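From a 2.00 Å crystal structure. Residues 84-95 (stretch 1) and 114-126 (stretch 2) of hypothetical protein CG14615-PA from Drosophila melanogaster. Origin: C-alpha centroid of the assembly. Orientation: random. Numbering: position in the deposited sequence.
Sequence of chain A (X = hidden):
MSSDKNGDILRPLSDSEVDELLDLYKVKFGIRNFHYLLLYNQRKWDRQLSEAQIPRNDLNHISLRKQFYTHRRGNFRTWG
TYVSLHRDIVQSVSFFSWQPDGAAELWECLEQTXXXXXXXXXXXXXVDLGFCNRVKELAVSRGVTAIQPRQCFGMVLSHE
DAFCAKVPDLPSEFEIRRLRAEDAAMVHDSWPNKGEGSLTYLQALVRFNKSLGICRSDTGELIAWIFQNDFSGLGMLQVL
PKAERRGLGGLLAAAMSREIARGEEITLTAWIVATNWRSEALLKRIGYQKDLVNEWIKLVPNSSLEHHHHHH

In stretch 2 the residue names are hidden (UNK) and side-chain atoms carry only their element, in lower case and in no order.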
# COMPACT_ATOMS: atom_id res chain seq x y z
N SER A 84 -9.15 7.46 5.84
CA SER A 84 -7.79 7.90 6.10
C SER A 84 -7.35 8.84 4.97
O SER A 84 -7.81 8.72 3.83
CB SER A 84 -6.84 6.70 6.17
OG SER A 84 -6.98 5.89 5.03
N LEU A 85 -6.49 9.79 5.32
CA LEU A 85 -5.97 10.74 4.36
C LEU A 85 -4.45 10.67 4.41
O LEU A 85 -3.85 10.73 5.49
CB LEU A 85 -6.46 12.15 4.71
CG LEU A 85 -7.95 12.41 4.49
CD1 LEU A 85 -8.28 13.86 4.89
CD2 LEU A 85 -8.32 12.18 3.04
N HIS A 86 -3.85 10.50 3.23
CA HIS A 86 -2.41 10.38 3.06
C HIS A 86 -1.87 11.44 2.09
O HIS A 86 -2.56 11.85 1.15
CB HIS A 86 -2.07 8.97 2.54
CG HIS A 86 -0.63 8.78 2.14
ND1 HIS A 86 -0.15 9.12 0.89
CD2 HIS A 86 0.42 8.26 2.82
CE1 HIS A 86 1.13 8.82 0.82
NE2 HIS A 86 1.51 8.30 1.97
N ARG A 87 -0.65 11.89 2.33
CA ARG A 87 -0.05 12.91 1.48
C ARG A 87 1.35 12.57 0.99
O ARG A 87 2.21 12.14 1.77
CB ARG A 87 -0.01 14.24 2.23
CG ARG A 87 0.44 15.43 1.38
CD ARG A 87 -0.67 16.46 1.31
NE ARG A 87 -1.37 16.48 0.03
CZ ARG A 87 -2.66 16.78 -0.11
NH1 ARG A 87 -3.40 17.06 0.96
NH2 ARG A 87 -3.22 16.81 -1.31
N ASP A 88 1.57 12.75 -0.31
CA ASP A 88 2.87 12.56 -0.93
C ASP A 88 2.92 13.55 -2.11
O ASP A 88 3.31 14.70 -1.93
CB ASP A 88 3.07 11.13 -1.43
CG ASP A 88 4.50 10.88 -1.88
OD1 ASP A 88 5.28 11.85 -1.86
OD2 ASP A 88 4.85 9.74 -2.26
N ILE A 89 2.52 13.11 -3.29
CA ILE A 89 2.47 14.00 -4.44
C ILE A 89 1.05 14.57 -4.45
O ILE A 89 0.86 15.78 -4.55
CB ILE A 89 2.70 13.27 -5.77
CG1 ILE A 89 4.15 12.80 -5.86
CG2 ILE A 89 2.38 14.20 -6.94
CD1 ILE A 89 4.48 12.13 -7.19
N VAL A 90 0.07 13.68 -4.35
CA VAL A 90 -1.34 14.07 -4.30
C VAL A 90 -1.90 13.54 -2.98
O VAL A 90 -1.16 13.09 -2.10
CB VAL A 90 -2.15 13.45 -5.46
CG1 VAL A 90 -1.58 13.89 -6.78
CG2 VAL A 90 -2.14 11.93 -5.35
N GLN A 91 -3.22 13.60 -2.83
CA GLN A 91 -3.87 13.11 -1.63
C GLN A 91 -4.41 11.71 -1.95
O GLN A 91 -5.00 11.49 -3.01
CB GLN A 91 -5.04 14.03 -1.21
CG GLN A 91 -5.78 13.57 0.05
CD GLN A 91 -7.10 14.32 0.28
OE1 GLN A 91 -8.03 14.25 -0.53
NE2 GLN A 91 -7.17 15.05 1.40
N SER A 92 -4.17 10.77 -1.04
CA SER A 92 -4.65 9.41 -1.23
C SER A 92 -5.68 9.14 -0.14
O SER A 92 -5.45 9.47 1.03
CB SER A 92 -3.50 8.42 -1.12
OG SER A 92 -2.60 8.57 -2.21
N VAL A 93 -6.81 8.57 -0.53
CA VAL A 93 -7.88 8.28 0.40
C VAL A 93 -8.22 6.79 0.45
O VAL A 93 -8.30 6.11 -0.57
CB VAL A 93 -9.19 9.05 0.02
CG1 VAL A 93 -10.25 8.84 1.09
CG2 VAL A 93 -8.90 10.53 -0.14
N SER A 94 -8.40 6.30 1.67
CA SER A 94 -8.78 4.91 1.91
C SER A 94 -9.99 4.98 2.83
O SER A 94 -10.09 5.89 3.65
CB SER A 94 -7.66 4.14 2.62
OG SER A 94 -8.09 2.82 2.93
N PHE A 95 -10.90 4.03 2.69
CA PHE A 95 -12.08 4.02 3.54
C PHE A 95 -12.80 2.68 3.52
O PHE A 95 -12.70 1.91 2.56
CB PHE A 95 -13.04 5.13 3.12
CG PHE A 95 -13.50 5.02 1.69
CD1 PHE A 95 -14.52 4.15 1.33
CD2 PHE A 95 -12.89 5.78 0.69
CE1 PHE A 95 -14.93 4.04 -0.01
CE2 PHE A 95 -13.29 5.68 -0.64
CZ PHE A 95 -14.31 4.80 -0.99
N UNK A 114 -15.29 17.87 3.42
CA UNK A 114 -14.64 18.80 2.52
C UNK A 114 -13.14 18.65 2.69
O UNK A 114 -12.37 19.53 2.30
n UNK A 114 -17.59 22.56 2.18
c UNK A 114 -16.90 21.91 3.12
c UNK A 114 -16.55 20.47 2.83
o UNK A 114 -16.55 22.45 4.18
c UNK A 114 -15.05 20.24 2.85
N UNK A 115 -12.72 17.54 3.28
CA UNK A 115 -11.29 17.30 3.49
C UNK A 115 -10.68 16.57 2.30
O UNK A 115 -9.46 16.49 2.17
c UNK A 115 -11.36 18.45 6.29
c UNK A 115 -11.06 16.49 4.77
c UNK A 115 -11.70 16.99 6.06
c UNK A 115 -11.19 16.14 7.23
N UNK A 116 -11.54 16.05 1.43
CA UNK A 116 -11.11 15.30 0.24
C UNK A 116 -10.99 16.22 -0.97
O UNK A 116 -11.87 17.02 -1.26
c UNK A 116 -11.72 13.51 -1.38
c UNK A 116 -12.10 14.16 -0.08
c UNK A 116 -12.10 13.13 1.05
c UNK A 116 -13.06 11.99 0.85
N UNK A 117 -9.88 16.09 -1.70
CA UNK A 117 -9.63 16.92 -2.87
C UNK A 117 -10.13 16.28 -4.16
O UNK A 117 -9.35 15.89 -5.03
c UNK A 117 -6.12 17.94 -1.53
o UNK A 117 -5.65 18.63 -0.59
c UNK A 117 -7.60 17.64 -1.55
c UNK A 117 -8.13 17.22 -2.92
o UNK A 117 -5.41 17.48 -2.45
N UNK A 118 -11.45 16.20 -4.28
CA UNK A 118 -12.12 15.61 -5.44
C UNK A 118 -11.68 16.23 -6.75
O UNK A 118 -11.68 15.57 -7.79
c UNK A 118 -14.75 15.86 -3.04
c UNK A 118 -15.13 13.70 -2.65
c UNK A 118 -13.64 15.80 -5.34
c UNK A 118 -14.60 11.41 -4.10
c UNK A 118 -14.27 15.20 -4.13
c UNK A 118 -15.23 11.34 -2.84
c UNK A 118 -15.50 12.46 -2.10
n UNK A 118 -15.27 14.96 -2.14
c UNK A 118 -14.50 13.81 -3.90
c UNK A 118 -14.23 12.64 -4.63
N UNK A 119 -11.34 17.51 -6.70
CA UNK A 119 -10.95 18.27 -7.87
C UNK A 119 -9.45 18.45 -8.07
O UNK A 119 -9.01 18.89 -9.13
o UNK A 119 -13.01 19.52 -8.14
c UNK A 119 -10.95 20.65 -8.74
c UNK A 119 -11.62 19.66 -7.80
N UNK A 120 -8.67 18.08 -7.06
CA UNK A 120 -7.23 18.25 -7.14
C UNK A 120 -6.42 16.98 -7.38
O UNK A 120 -5.29 16.86 -6.89
n UNK A 120 -5.91 21.76 -4.22
o UNK A 120 -7.74 20.69 -3.46
c UNK A 120 -6.96 20.97 -4.38
c UNK A 120 -6.74 18.94 -5.87
c UNK A 120 -7.17 20.40 -5.76
N UNK A 121 -6.99 16.04 -8.12
CA UNK A 121 -6.30 14.80 -8.44
C UNK A 121 -6.14 13.77 -7.33
O UNK A 121 -5.18 13.00 -7.35
N UNK A 122 -7.06 13.75 -6.38
CA UNK A 122 -6.98 12.79 -5.27
C UNK A 122 -7.01 11.34 -5.74
O UNK A 122 -7.73 10.99 -6.68
c UNK A 122 -8.13 13.04 -4.29
N UNK A 123 -6.22 10.49 -5.08
CA UNK A 123 -6.19 9.07 -5.45
C UNK A 123 -6.94 8.21 -4.43
O UNK A 123 -6.63 8.22 -3.23
c UNK A 123 -5.12 6.70 -7.13
c UNK A 123 -4.52 7.10 -5.80
c UNK A 123 -4.74 8.60 -5.55
c UNK A 123 -3.02 6.78 -5.77
N UNK A 124 -7.93 7.47 -4.91
CA UNK A 124 -8.72 6.59 -4.06
C UNK A 124 -8.06 5.21 -4.09
O UNK A 124 -8.09 4.52 -5.11
c UNK A 124 -10.16 6.51 -4.59
c UNK A 124 -10.43 8.96 -4.07
c UNK A 124 -11.15 7.62 -4.20
c UNK A 124 -12.28 7.69 -5.22
N UNK A 125 -7.46 4.81 -2.96
CA UNK A 125 -6.75 3.52 -2.87
C UNK A 125 -7.54 2.37 -2.25
O UNK A 125 -8.39 2.56 -1.37
c UNK A 125 -5.44 3.68 -2.06
o UNK A 125 -5.75 4.03 -0.70
c UNK A 125 -4.57 4.78 -2.67
N UNK A 126 -7.24 1.16 -2.71
CA UNK A 126 -7.90 -0.06 -2.22
C UNK A 126 -9.41 0.07 -2.00
O UNK A 126 -9.92 -0.25 -0.92
n UNK A 126 -7.80 0.70 1.07
c UNK A 126 -6.93 0.56 0.07
c UNK A 126 -7.21 -0.56 -0.92
o UNK A 126 -5.93 1.30 -0.05
O HOH W 1 -5.13 15.61 -4.41
O HOH W 2 -11.04 2.58 0.19

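Position 114 carries three carbons, the third bearing one oxygen and one nitrogen. It touches nothing on stretch 1; the elements and count make it Q114. Position 115 has four carbons forked at the second, and its CB lies 3.8 Å from L85 CD1, while its backbone O accepts a bond from Q91 NE2 at 2.8 Å. The fork after one carbon identifies L115.

At 116 four carbons fork at the first, one arm two carbons long. The tip of that arm is 4.2 Å from V93 CG1, and the carbon before it is 4.4 Å from L85 CD2: this is I116. Position 117 has three carbons, the third carrying two oxygens, one of them 2.6 Å from R87 NH2. A carboxylate at the end of two carbons, pointed at a guanidinium, is E117; its N also donates to Q91 OE1 at 2.9 Å.

One carbon leading into fused five- and six-membered rings, with eight carbons and one nitrogen, marks 118 as W118, whose CB points away from stretch 1. Position 119 has one carbon bearing an oxygen and a carbon, out of reach of stretch 1: T119. Position 120 repeats the three-carbon amide of 114 and is Q120, the last residue of a type I turn that begins at E117.

Position 121 has no side-chain atoms, so it is G121. Its phi of 73° by itself favours glycine, and its O sits 3.6 Å from V90 CB. A single carbon at 122, 4.0 Å from Q91 OE1, gives A122.

Position 123 has four carbons forked at the second; its CB lies 4.2 Å from V90 CG2 and 4.0 Å from S92 OG. This is L123. The same pattern at 124, with a carbon of the fork 4.3 Å from V93 CB, gives L124, packed on the other face of the sheet. Position 125 has one carbon carrying an oxygen and a carbon, the latter 4.1 Å from S92 CB: T125. At 126 two carbons end in one oxygen and one nitrogen, and the nitrogen donates to S94 OG at 2.8 Å, which fits N126. T125 OG1 donates to N126 OD1 at 2.8 Å.

The contact is a short parallel pairing with a side-chain extension. Its backbone ladder runs from L123 N to Q91 O at 2.6 Å, from V93 N to L123 O at 2.7 Å and from T125 N to V93 O at 2.8 Å. S92 and L123 share one face, V93 and L124 the other. Before the ladder, Q91 does with its amide what a strand does with its backbone: it accepts from E117 N and donates to L115 O, tying down a segment with no strand of its own. The R87–E117 salt bridge reinforces that loop, and water 1 links E117 OE1 (2.7 Å) and Q120 O (2.8 Å) to Q91 N (3.2 Å). The design rule is backbone for register, one amide for the loop, and aliphatic carbons between.

Stretch 2 (114-126) QLIEWTQGALLTN
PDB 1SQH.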